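Local coordinates for rhamnose ABC transporter, periplasmic rhamnose-binding protein (Kribbella flavida, PDB 4KVF) that probably binds rhamnose or a related sugar outside the membrane and delivers it to an ABC transporter for uptake, at residues 39-44 with 96-101; 63-68 with 287-292; 170-175 with 204-209; 232-237 with 258-263. All coordinates share one frame; numbering follows the deposited sequence.

Contact 1: 39-44 with 96-101; sequences GLKIAY and QQDVIV
Gln97 lays its amide against Ala43 and Lys41 of the neighbouring strand, with OE1 of Gln97 3.5 Å from Ala43 CB and 3.6 Å from Lys41 CB. The bend about CB-CG (chi2 -54°) folds the amide over that strand, where it crosses the Lys41 chain at about a right angle. On the opposite face, Ile42 and Val99 point the same way side by side, Ile42 CG1 meeting Val99 CB at 4.0 Å. Val101 CB lies over one face of the Tyr44 ring, 4.0 Å from its centroid, in a CH-pi contact. Beneath the side chains the backbones pair in parallel: Val101 N gives to Ala43 O at 2.8 Å, and Ala43 N gives to Val99 O. Lys41 O accepts from both Asp98 N and Val99 N. At this end Lys41 N makes a nearly straight bond (174°, 2.9 Å) to the anti lone pair of Asp98 OD2. An alanine in place of Gln97 would probably open a gap over Ala43 and leave Leu92 of helix 85-94 less well packed. That helix lies behind Ala43, Gln97 and Ile100, whereas helix 281-296 meets Tyr44 and Val101, and Gly285 O accepts from Tyr44 OH. Parallel strands in 2-1-3 order between helices are characteristic of the Rossmann-like lobe of periplasmic binding proteins.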
loop_
_atom_site.group_PDB
_atom_site.type_symbol
_atom_site.label_atom_id
_atom_site.label_comp_id
_atom_site.label_asym_id
_atom_site.label_seq_id
_atom_site.Cartn_x
_atom_site.Cartn_y
_atom_site.Cartn_z
ATOM N N GLY A 39 1.486 25.460 12.643
ATOM C CA GLY A 39 2.904 25.726 12.465
ATOM C C GLY A 39 3.829 24.541 12.692
ATOM O O GLY A 39 5.045 24.717 12.835
ATOM N N LEU A 40 3.271 23.333 12.721
ATOM C CA LEU A 40 4.086 22.128 12.884
ATOM C C LEU A 40 4.972 21.892 11.669
ATOM O O LEU A 40 4.505 21.959 10.530
ATOM C CB LEU A 40 3.201 20.897 13.083
ATOM C CG LEU A 40 2.389 20.925 14.369
ATOM C CD1 LEU A 40 1.537 19.674 14.472
ATOM C CD2 LEU A 40 3.323 21.047 15.560
ATOM N N LYS A 41 6.247 21.603 11.916
ATOM C CA LYS A 41 7.173 21.271 10.844
ATOM C C LYS A 41 7.125 19.766 10.619
ATOM O O LYS A 41 7.545 18.991 11.468
ATOM C CB LYS A 41 8.597 21.717 11.191
ATOM C CG LYS A 41 8.736 23.199 11.465
ATOM C CD LYS A 41 10.188 23.548 11.710
ATOM C CE LYS A 41 10.613 24.746 10.876
ATOM N NZ LYS A 41 10.776 25.985 11.689
ATOM N N ILE A 42 6.577 19.359 9.482
ATOM C CA ILE A 42 6.370 17.942 9.203
ATOM C C ILE A 42 7.167 17.558 7.964
ATOM O O ILE A 42 6.951 18.110 6.884
ATOM C CB ILE A 42 4.864 17.639 9.013
ATOM C CG1 ILE A 42 4.079 18.060 10.265
ATOM C CG2 ILE A 42 4.661 16.153 8.706
ATOM C CD1 ILE A 42 2.561 17.816 10.188
ATOM N N ALA A 43 8.111 16.633 8.122
ATOM C CA ALA A 43 9.013 16.286 7.029
ATOM C C ALA A 43 8.769 14.852 6.577
ATOM O O ALA A 43 8.504 13.989 7.406
ATOM C CB ALA A 43 10.451 16.448 7.468
ATOM N N TYR A 44 8.874 14.618 5.270
ATOM C CA TYR A 44 8.654 13.303 4.674
ATOM C C TYR A 44 9.953 12.736 4.113
ATOM O O TYR A 44 10.700 13.426 3.410
ATOM C CB TYR A 44 7.626 13.394 3.551
ATOM C CG TYR A 44 6.224 13.490 4.076
ATOM C CD1 TYR A 44 5.759 14.667 4.644
ATOM C CD2 TYR A 44 5.378 12.395 4.042
ATOM C CE1 TYR A 44 4.478 14.759 5.160
ATOM C CE2 TYR A 44 4.100 12.476 4.557
ATOM C CZ TYR A 44 3.655 13.660 5.111
ATOM O OH TYR A 44 2.374 13.730 5.612
ATOM N N GLN A 96 15.272 20.367 13.370
ATOM C CA GLN A 96 14.246 20.491 14.407
ATOM C C GLN A 96 12.826 20.404 13.862
ATOM O O GLN A 96 11.968 21.241 14.173
ATOM C CB GLN A 96 14.430 21.758 15.238
ATOM C CG GLN A 96 15.722 21.772 16.007
ATOM C CD GLN A 96 15.926 23.065 16.727
ATOM O OE1 GLN A 96 14.998 23.866 16.851
ATOM N NE2 GLN A 96 17.149 23.294 17.200
ATOM N N GLN A 97 12.601 19.390 13.040
ATOM C CA GLN A 97 11.253 19.036 12.609
ATOM C C GLN A 97 10.439 18.615 13.830
ATOM O O GLN A 97 11.001 18.152 14.820
ATOM C CB GLN A 97 11.306 17.905 11.577
ATOM C CG GLN A 97 12.088 18.272 10.323
ATOM C CD GLN A 97 11.584 19.553 9.677
ATOM O OE1 GLN A 97 10.505 19.579 9.092
ATOM N NE2 GLN A 97 12.356 20.631 9.804
ATOM N N ASP A 98 9.121 18.785 13.760
ATOM C CA ASP A 98 8.235 18.365 14.845
ATOM C C ASP A 98 7.785 16.926 14.648
ATOM O O ASP A 98 7.550 16.214 15.615
ATOM C CB ASP A 98 7.002 19.274 14.919
ATOM C CG ASP A 98 7.331 20.669 15.441
ATOM O OD1 ASP A 98 7.889 20.776 16.554
ATOM O OD2 ASP A 98 7.033 21.661 14.736
ATOM N N VAL A 99 7.658 16.531 13.384
ATOM C CA VAL A 99 7.220 15.199 12.990
ATOM C C VAL A 99 8.090 14.722 11.834
ATOM O O VAL A 99 8.318 15.461 10.876
ATOM C CB VAL A 99 5.757 15.207 12.500
ATOM C CG1 VAL A 99 5.315 13.793 12.081
ATOM C CG2 VAL A 99 4.824 15.773 13.571
ATOM N N ILE A 100 8.591 13.494 11.939
ATOM C CA ILE A 100 9.273 12.836 10.830
ATOM C C ILE A 100 8.400 11.692 10.335
ATOM O O ILE A 100 8.033 10.801 11.095
ATOM C CB ILE A 100 10.667 12.275 11.226
ATOM C CG1 ILE A 100 11.617 13.412 11.619
ATOM C CG2 ILE A 100 11.280 11.483 10.055
ATOM C CD1 ILE A 100 12.980 12.930 12.163
ATOM N N VAL A 101 8.039 11.749 9.058
ATOM C CA VAL A 101 7.258 10.696 8.418
ATOM C C VAL A 101 8.185 9.926 7.480
ATOM O O VAL A 101 8.683 10.470 6.484
ATOM C CB VAL A 101 6.094 11.304 7.617
ATOM C CG1 VAL A 101 5.249 10.205 7.001
ATOM C CG2 VAL A 101 5.253 12.172 8.535
#

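Contact 2: 63-68 with 287-292; sequences VAVGEI and LAAYAG
Tyr290 and Glu67 make the polar part of this helix pair: Tyr290 OH donates to Glu67 OE1 at 2.7 Å. OE1 is met on its anti side, 21° out of the carboxylate plane, and itself sits at the edge of the ring, near the ring plane. The carboxylate and the ring are turned 66° apart, and the two side chains cross at about a right angle. Tyr286, one turn earlier in helix 281-296, adds a weak hydrogen bond to the same OE1.

The remaining contacts are apolar. Ala64 CB meets Ala289 CB at 3.6 Å and Tyr290 CE2 at 3.7 Å, and Val65 CG2 reaches Ala289 CB at 3.9 Å. Just past the end of its helix, Ile68 has chi1 at 63°, which puts CG2 anti to the carbonyl carbon, where it meets Tyr290 CE1 at 3.5 Å; the two side chains run alongside each other, pointing opposite ways. Ala64 CB thus meets the CD2-CE2 side of the ring and Ile68 CG2 the CE1-CZ side, before the hydroxyl arrives at Glu67. Behind this layer, Ile42 of strand 41-45 packs on Val65 and Ile68, and Tyr44 on Ala289.

A leucine in place of Tyr290 would probably leave Glu67 OE1 without its short hydroxyl bond and open a gap beside Ala64 and Ile68. Small alanines let the helix axes come within 8.6 Å, and the tyrosine hydroxyl, donating at the exposed margin, is likely to favour the ionised glutamate.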
loop_
_atom_site.group_PDB
_atom_site.type_symbol
_atom_site.label_atom_id
_atom_site.label_comp_id
_atom_site.label_asym_id
_atom_site.label_seq_id
_atom_site.Cartn_x
_atom_site.Cartn_y
_atom_site.Cartn_z
ATOM N N VAL A 63 -0.633 18.274 1.089
ATOM C CA VAL A 63 -1.985 18.820 1.174
ATOM C C VAL A 63 -2.460 18.899 2.625
ATOM O O VAL A 63 -2.985 19.943 3.062
ATOM C CB VAL A 63 -3.004 17.990 0.353
ATOM C CG1 VAL A 63 -4.428 18.407 0.698
ATOM C CG2 VAL A 63 -2.755 18.167 -1.129
ATOM N N ALA A 64 -2.293 17.796 3.356
ATOM C CA ALA A 64 -2.702 17.718 4.758
ATOM C C ALA A 64 -1.963 18.746 5.613
ATOM O O ALA A 64 -2.550 19.406 6.468
ATOM C CB ALA A 64 -2.453 16.314 5.302
ATOM N N VAL A 65 -0.665 18.879 5.377
ATOM C CA VAL A 65 0.142 19.835 6.132
ATOM C C VAL A 65 -0.356 21.262 5.903
ATOM O O VAL A 65 -0.465 22.059 6.842
ATOM C CB VAL A 65 1.658 19.664 5.818
ATOM C CG1 VAL A 65 2.464 20.794 6.426
ATOM C CG2 VAL A 65 2.135 18.336 6.370
ATOM N N GLY A 66 -0.711 21.577 4.661
ATOM C CA GLY A 66 -1.260 22.886 4.354
ATOM C C GLY A 66 -2.590 23.101 5.054
ATOM O O GLY A 66 -2.909 24.207 5.489
ATOM N N GLU A 67 -3.381 22.042 5.161
ATOM C CA GLU A 67 -4.680 22.142 5.816
ATOM C C GLU A 67 -4.575 22.517 7.295
ATOM O O GLU A 67 -5.383 23.304 7.801
ATOM C CB GLU A 67 -5.478 20.846 5.639
ATOM C CG GLU A 67 -5.962 20.631 4.216
ATOM C CD GLU A 67 -6.771 19.363 4.063
ATOM O OE1 GLU A 67 -6.745 18.529 4.992
ATOM O OE2 GLU A 67 -7.441 19.208 3.018
ATOM N N ILE A 68 -3.576 21.963 7.979
ATOM C CA ILE A 68 -3.393 22.229 9.398
ATOM C C ILE A 68 -2.396 23.366 9.619
ATOM O O ILE A 68 -1.899 23.566 10.730
ATOM C CB ILE A 68 -2.950 20.973 10.151
ATOM C CG1 ILE A 68 -1.594 20.496 9.633
ATOM C CG2 ILE A 68 -3.993 19.871 9.984
ATOM C CD1 ILE A 68 -1.042 19.301 10.392
ATOM N N LEU A 287 -2.888 10.870 5.584
ATOM C CA LEU A 287 -3.157 10.302 6.888
ATOM C C LEU A 287 -1.946 10.431 7.807
ATOM O O LEU A 287 -2.097 10.730 8.985
ATOM C CB LEU A 287 -3.595 8.836 6.760
ATOM C CG LEU A 287 -3.842 8.075 8.067
ATOM C CD1 LEU A 287 -4.811 8.823 8.983
ATOM C CD2 LEU A 287 -4.371 6.670 7.768
ATOM N N ALA A 288 -0.748 10.217 7.268
ATOM C CA ALA A 288 0.462 10.309 8.084
ATOM C C ALA A 288 0.622 11.698 8.719
ATOM O O ALA A 288 1.000 11.809 9.887
ATOM C CB ALA A 288 1.701 9.944 7.263
ATOM N N ALA A 289 0.317 12.751 7.960
ATOM C CA ALA A 289 0.411 14.110 8.493
ATOM C C ALA A 289 -0.555 14.333 9.659
ATOM O O ALA A 289 -0.194 14.907 10.688
ATOM C CB ALA A 289 0.167 15.133 7.399
ATOM N N TYR A 290 -1.793 13.871 9.521
ATOM C CA TYR A 290 -2.751 14.044 10.608
ATOM C C TYR A 290 -2.387 13.224 11.841
ATOM O O TYR A 290 -2.570 13.677 12.964
ATOM C CB TYR A 290 -4.193 13.755 10.141
ATOM C CG TYR A 290 -4.845 14.957 9.490
ATOM C CD1 TYR A 290 -5.490 15.922 10.260
ATOM C CD2 TYR A 290 -4.812 15.136 8.111
ATOM C CE1 TYR A 290 -6.079 17.036 9.672
ATOM C CE2 TYR A 290 -5.395 16.254 7.519
ATOM C CZ TYR A 290 -6.030 17.195 8.304
ATOM O OH TYR A 290 -6.608 18.302 7.715
ATOM N N ALA A 291 -1.878 12.013 11.634
ATOM C CA ALA A 291 -1.480 11.172 12.753
ATOM C C ALA A 291 -0.320 11.828 13.508
ATOM O O ALA A 291 -0.313 11.901 14.744
ATOM C CB ALA A 291 -1.055 9.794 12.240
ATOM N N GLY A 292 0.647 12.313 12.743
ATOM C CA GLY A 292 1.816 12.966 13.311
ATOM C C GLY A 292 1.408 14.211 14.082
ATOM O O GLY A 292 1.887 14.469 15.188
#

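Contact 3: 170-175 with 204-209; sequences SATPNA and YGNDDD
Tyr204 has CG anti to its carbonyl carbon (chi1 -60°), which sets its ring beside Pro173. There Pro173 CA makes a CH-pi contact over one face, 4.0 Å from the ring centroid, and the two side chains meet at a slant. Ala171 O approaches the ring edge in plane, 3.4 Å from Tyr204 CD1. Positive phi values at Asn206 (61°) and Asp207 (53°) make the type I' turn from Gly205 to Asp208, which folds this loop against 170-175. Gly205 N gives to Ser170 O at 3.0 Å. Asn206 N bonds to Ala171 O, also at 3.0 Å, from well above the carbonyl plane instead of along a lone pair. A water bridges the loops, donating to Ser170 O and accepting from Asp207 N at 2.9 Å. Thr172 CG2 packs on Asn206 CA at 3.7 Å, and Ala171 CB lies 3.5 Å from Asp207 OD1, held there by its hydrogen bond to Thr233 OG1. Both loops follow adjacent parallel strands, 164-170 and 197-204, and lead into helices 176-189 and 209-222. Gln178 of the first helix touches Ser170 and Ala171, while Asp208 N-caps the second through a side-chain bond to Lys211 N.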
loop_
_atom_site.group_PDB
_atom_site.type_symbol
_atom_site.label_atom_id
_atom_site.label_comp_id
_atom_site.label_asym_id
_atom_site.label_seq_id
_atom_site.Cartn_x
_atom_site.Cartn_y
_atom_site.Cartn_z
ATOM N N SER A 170 2.240 -14.710 -9.328
ATOM C CA SER A 170 2.890 -13.965 -8.262
ATOM C C SER A 170 4.170 -13.295 -8.744
ATOM O O SER A 170 4.446 -13.238 -9.947
ATOM C CB SER A 170 3.183 -14.889 -7.072
ATOM O OG SER A 170 3.584 -14.136 -5.934
ATOM N N ALA A 171 4.925 -12.755 -7.791
ATOM C CA ALA A 171 6.245 -12.206 -8.069
ATOM C C ALA A 171 7.254 -13.348 -7.975
ATOM O O ALA A 171 7.079 -14.368 -8.630
ATOM C CB ALA A 171 6.568 -11.090 -7.072
ATOM N N THR A 172 8.289 -13.200 -7.148
ATOM C CA THR A 172 9.279 -14.265 -6.992
ATOM C C THR A 172 8.817 -15.279 -5.960
ATOM O O THR A 172 7.978 -14.955 -5.120
ATOM C CB THR A 172 10.607 -13.706 -6.494
ATOM O OG1 THR A 172 10.392 -13.084 -5.220
ATOM C CG2 THR A 172 11.169 -12.699 -7.484
ATOM N N PRO A 173 9.379 -16.501 -5.996
ATOM C CA PRO A 173 9.053 -17.483 -4.949
ATOM C C PRO A 173 9.274 -16.989 -3.517
ATOM O O PRO A 173 8.493 -17.337 -2.633
ATOM C CB PRO A 173 9.992 -18.654 -5.271
ATOM C CG PRO A 173 10.121 -18.599 -6.774
ATOM C CD PRO A 173 10.155 -17.109 -7.099
ATOM N N ASN A 174 10.309 -16.186 -3.285
ATOM C CA ASN A 174 10.603 -15.713 -1.930
ATOM C C ASN A 174 10.016 -14.340 -1.594
ATOM O O ASN A 174 10.355 -13.762 -0.571
ATOM C CB ASN A 174 12.115 -15.681 -1.666
ATOM C CG ASN A 174 12.757 -17.040 -1.782
ATOM O OD1 ASN A 174 12.110 -18.065 -1.569
ATOM N ND2 ASN A 174 14.045 -17.058 -2.118
ATOM N N ALA A 175 9.150 -13.811 -2.460
ATOM C CA ALA A 175 8.596 -12.480 -2.240
ATOM C C ALA A 175 7.772 -12.428 -0.956
ATOM O O ALA A 175 6.731 -13.075 -0.849
ATOM C CB ALA A 175 7.745 -12.054 -3.440
ATOM N N TYR A 204 5.020 -18.025 -10.951
ATOM C CA TYR A 204 5.867 -16.907 -10.557
ATOM C C TYR A 204 6.396 -16.132 -11.756
ATOM O O TYR A 204 7.088 -16.686 -12.607
ATOM C CB TYR A 204 7.023 -17.419 -9.697
ATOM C CG TYR A 204 6.539 -18.109 -8.448
ATOM C CD1 TYR A 204 6.206 -17.375 -7.316
ATOM C CD2 TYR A 204 6.384 -19.490 -8.407
ATOM C CE1 TYR A 204 5.743 -17.998 -6.169
ATOM C CE2 TYR A 204 5.923 -20.124 -7.263
ATOM C CZ TYR A 204 5.606 -19.370 -6.147
ATOM O OH TYR A 204 5.149 -19.993 -5.006
ATOM N N GLY A 205 6.071 -14.846 -11.812
ATOM C CA GLY A 205 6.522 -13.988 -12.889
ATOM C C GLY A 205 7.730 -13.148 -12.505
ATOM O O GLY A 205 8.297 -12.456 -13.346
ATOM N N ASN A 206 8.101 -13.204 -11.226
ATOM C CA ASN A 206 9.323 -12.563 -10.724
ATOM C C ASN A 206 9.368 -11.044 -10.891
ATOM O O ASN A 206 10.454 -10.467 -10.988
ATOM C CB ASN A 206 10.569 -13.173 -11.381
ATOM C CG ASN A 206 10.826 -14.610 -10.955
ATOM O OD1 ASN A 206 9.907 -15.349 -10.610
ATOM N ND2 ASN A 206 12.092 -15.012 -10.988
ATOM N N ASP A 207 8.202 -10.399 -10.903
ATOM C CA ASP A 207 8.109 -8.953 -11.140
ATOM C C ASP A 207 8.821 -8.517 -12.418
ATOM O O ASP A 207 9.276 -7.381 -12.532
ATOM C CB ASP A 207 8.636 -8.157 -9.946
ATOM C CG ASP A 207 7.601 -7.983 -8.866
ATOM O OD1 ASP A 207 6.409 -8.226 -9.153
ATOM O OD2 ASP A 207 7.975 -7.598 -7.736
ATOM N N ASP A 208 8.907 -9.439 -13.372
ATOM C CA ASP A 208 9.495 -9.183 -14.678
ATOM C C ASP A 208 8.399 -9.203 -15.747
ATOM O O ASP A 208 7.640 -10.170 -15.845
ATOM C CB ASP A 208 10.551 -10.240 -14.987
ATOM C CG ASP A 208 11.148 -10.077 -16.373
ATOM O OD1 ASP A 208 11.617 -8.963 -16.696
ATOM O OD2 ASP A 208 11.135 -11.057 -17.144
ATOM N N ASP A 209 8.327 -8.132 -16.538
ATOM C CA ASP A 209 7.280 -7.939 -17.550
ATOM C C ASP A 209 7.157 -9.134 -18.495
ATOM O O ASP A 209 6.083 -9.725 -18.634
ATOM C CB ASP A 209 7.562 -6.648 -18.338
ATOM C CG ASP A 209 6.359 -6.152 -19.141
ATOM O OD1 ASP A 209 5.204 -6.367 -18.721
ATOM O OD2 ASP A 209 6.580 -5.518 -20.197
HETATM O O HOH W 1 5.462 -11.006 -11.528
#

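Contact 4: 232-237 with 258-263; sequences PTTVGI and LGLPNQ
Gln263 OE1 is gripped by two waters that tie it to Thr234, each donating a hydrogen bond to the amide oxygen. One, 2.7 Å from Gln263 OE1, also donates to Thr234 O and accepts from Leu260 N, so it joins three groups at the starts of the two helices. The other lies 2.9 Å from Thr234 OG1. Gln263 reaches these waters with its chain extended beyond CG. Thr234 OG1, between its own backbone N and carbonyl carbon (chi1 69°), meets the second water, which leaves CG2, anti to the carbonyl carbon, to pack on Leu260 CG at 3.8 Å.

Other direct contacts are also packing. Ile237 CG2 presses to 3.2 Å from Leu258 O, which Thr234 CA also approaches in a CA-H...O contact at 3.2 Å. At the other end Leu258 CD1 lies 3.9 Å from Pro232 CB, with Trp181 of helix 176-189 touching both residues. Gly259 passes where a side chain would run tightly into Ile237 CG2.

Thr233 N-caps helix 234-245: its OG1 accepts from Gly236 N at 3.1 Å, with an N-H...O angle of 160°, and is also bonded to Asp207 OD1. A glycerol, probably from the crystallisation liquor, takes a bond from Thr234 N at this helix start.

Both segments follow neighbouring parallel strands, 226-231 and 254-257, and lead into helices, as in the alpha/beta lobe of a periplasmic binding protein. With no direct hydrogen bond between them, water supplies the polar link; the partly exposed helix starts are thus joined through solvent, and the buried loop bases by apolar contact.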
loop_
_atom_site.group_PDB
_atom_site.type_symbol
_atom_site.label_atom_id
_atom_site.label_comp_id
_atom_site.label_asym_id
_atom_site.label_seq_id
_atom_site.Cartn_x
_atom_site.Cartn_y
_atom_site.Cartn_z
ATOM N N PRO A 232 -1.161 -10.536 -7.756
ATOM C CA PRO A 232 -0.916 -9.541 -6.708
ATOM C C PRO A 232 0.453 -8.894 -6.883
ATOM O O PRO A 232 1.285 -8.906 -5.979
ATOM C CB PRO A 232 -0.973 -10.372 -5.426
ATOM C CG PRO A 232 -0.445 -11.721 -5.851
ATOM C CD PRO A 232 -0.975 -11.918 -7.270
ATOM N N THR A 233 0.676 -8.360 -8.077
ATOM C CA THR A 233 1.898 -7.628 -8.398
ATOM C C THR A 233 1.558 -6.699 -9.544
ATOM O O THR A 233 0.890 -7.121 -10.489
ATOM C CB THR A 233 3.041 -8.567 -8.817
ATOM O OG1 THR A 233 3.835 -7.936 -9.836
ATOM C CG2 THR A 233 2.502 -9.868 -9.375
ATOM N N THR A 234 1.999 -5.441 -9.470
ATOM C CA THR A 234 1.645 -4.488 -10.521
ATOM C C THR A 234 2.238 -4.891 -11.866
ATOM O O THR A 234 1.601 -4.704 -12.914
ATOM C CB THR A 234 2.026 -3.037 -10.156
ATOM O OG1 THR A 234 3.452 -2.907 -10.141
ATOM C CG2 THR A 234 1.451 -2.686 -8.794
ATOM N N VAL A 235 3.442 -5.460 -11.838
ATOM C CA VAL A 235 4.083 -5.925 -13.058
ATOM C C VAL A 235 3.292 -7.086 -13.628
ATOM O O VAL A 235 3.040 -7.150 -14.834
ATOM C CB VAL A 235 5.539 -6.386 -12.806
ATOM C CG1 VAL A 235 6.112 -7.057 -14.042
ATOM C CG2 VAL A 235 6.407 -5.214 -12.394
ATOM N N GLY A 236 2.893 -7.994 -12.748
ATOM C CA GLY A 236 2.261 -9.235 -13.152
ATOM C C GLY A 236 0.889 -9.028 -13.754
ATOM O O GLY A 236 0.557 -9.605 -14.785
ATOM N N ILE A 237 0.081 -8.193 -13.113
ATOM C CA ILE A 237 -1.278 -7.997 -13.596
ATOM C C ILE A 237 -1.266 -7.281 -14.949
ATOM O O ILE A 237 -2.059 -7.605 -15.855
ATOM C CB ILE A 237 -2.137 -7.260 -12.537
ATOM C CG1 ILE A 237 -3.606 -7.244 -12.947
ATOM C CG2 ILE A 237 -1.624 -5.844 -12.302
ATOM C CD1 ILE A 237 -4.485 -6.507 -11.952
ATOM N N LEU A 258 -3.368 -6.750 -8.070
ATOM C CA LEU A 258 -2.950 -5.455 -7.548
ATOM C C LEU A 258 -2.234 -4.707 -8.653
ATOM O O LEU A 258 -1.211 -5.167 -9.158
ATOM C CB LEU A 258 -2.018 -5.642 -6.358
ATOM C CG LEU A 258 -2.642 -6.406 -5.195
ATOM C CD1 LEU A 258 -1.570 -6.698 -4.163
ATOM C CD2 LEU A 258 -3.807 -5.623 -4.579
ATOM N N GLY A 259 -2.783 -3.565 -9.048
ATOM C CA GLY A 259 -2.248 -2.857 -10.197
ATOM C C GLY A 259 -2.119 -1.361 -10.006
ATOM O O GLY A 259 -2.684 -0.791 -9.067
ATOM N N LEU A 260 -1.371 -0.728 -10.908
ATOM C CA LEU A 260 -1.229 0.725 -10.932
ATOM C C LEU A 260 -2.216 1.312 -11.940
ATOM O O LEU A 260 -2.230 0.907 -13.102
ATOM C CB LEU A 260 0.208 1.110 -11.301
ATOM C CG LEU A 260 1.271 0.849 -10.228
ATOM C CD1 LEU A 260 2.678 0.946 -10.813
ATOM C CD2 LEU A 260 1.101 1.831 -9.077
ATOM N N PRO A 261 -3.054 2.265 -11.495
ATOM C CA PRO A 261 -4.141 2.836 -12.304
ATOM C C PRO A 261 -3.748 3.354 -13.689
ATOM O O PRO A 261 -4.505 3.123 -14.632
ATOM C CB PRO A 261 -4.653 3.985 -11.428
ATOM C CG PRO A 261 -4.430 3.480 -10.039
ATOM C CD PRO A 261 -3.090 2.776 -10.113
ATOM N N ASN A 262 -2.610 4.034 -13.814
ATOM C CA ASN A 262 -2.170 4.546 -15.117
ATOM C C ASN A 262 -1.738 3.434 -16.078
ATOM O O ASN A 262 -1.990 3.504 -17.282
ATOM C CB ASN A 262 -1.032 5.566 -14.967
ATOM C CG ASN A 262 -1.514 6.922 -14.476
ATOM O OD1 ASN A 262 -2.719 7.190 -14.411
ATOM N ND2 ASN A 262 -0.565 7.792 -14.136
ATOM N N GLN A 263 -1.083 2.413 -15.535
ATOM C CA GLN A 263 -0.585 1.304 -16.341
ATOM C C GLN A 263 -1.753 0.420 -16.755
ATOM O O GLN A 263 -1.761 -0.158 -17.844
ATOM C CB GLN A 263 0.438 0.494 -15.538
ATOM C CG GLN A 263 1.253 -0.500 -16.346
ATOM C CD GLN A 263 2.276 -1.240 -15.500
ATOM O OE1 GLN A 263 2.213 -1.219 -14.267
ATOM N NE2 GLN A 263 3.226 -1.901 -16.161
HETATM O O HOH W 2 0.046 -2.279 -13.009
HETATM O O HOH W 3 4.221 -2.072 -12.777
#

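In the fold
Contacts 1 and 2 share one lobe and touch: the helices of contact 2 lie against the Ile42, Tyr44 and Val101 face of the sheet in contact 1, with Ala289 CB beside the Tyr44 hydroxyl. Contacts 3 and 4 belong to the other lobe, their centres 13 Å apart, and meet where Asp207 OD1 bonds to Thr233 OG1 and Val235 packs on the turn. The nearest atoms of contacts 1 and 4 are about 17 Å apart. Contacts 1, 2 and 4 are largely buried, joined respectively by strand pairing, helix packing and apolar contacts backed by waters. Contact 3 is nearer the surface, linking loops with backbone bonds, one water and proline-tyrosine packing.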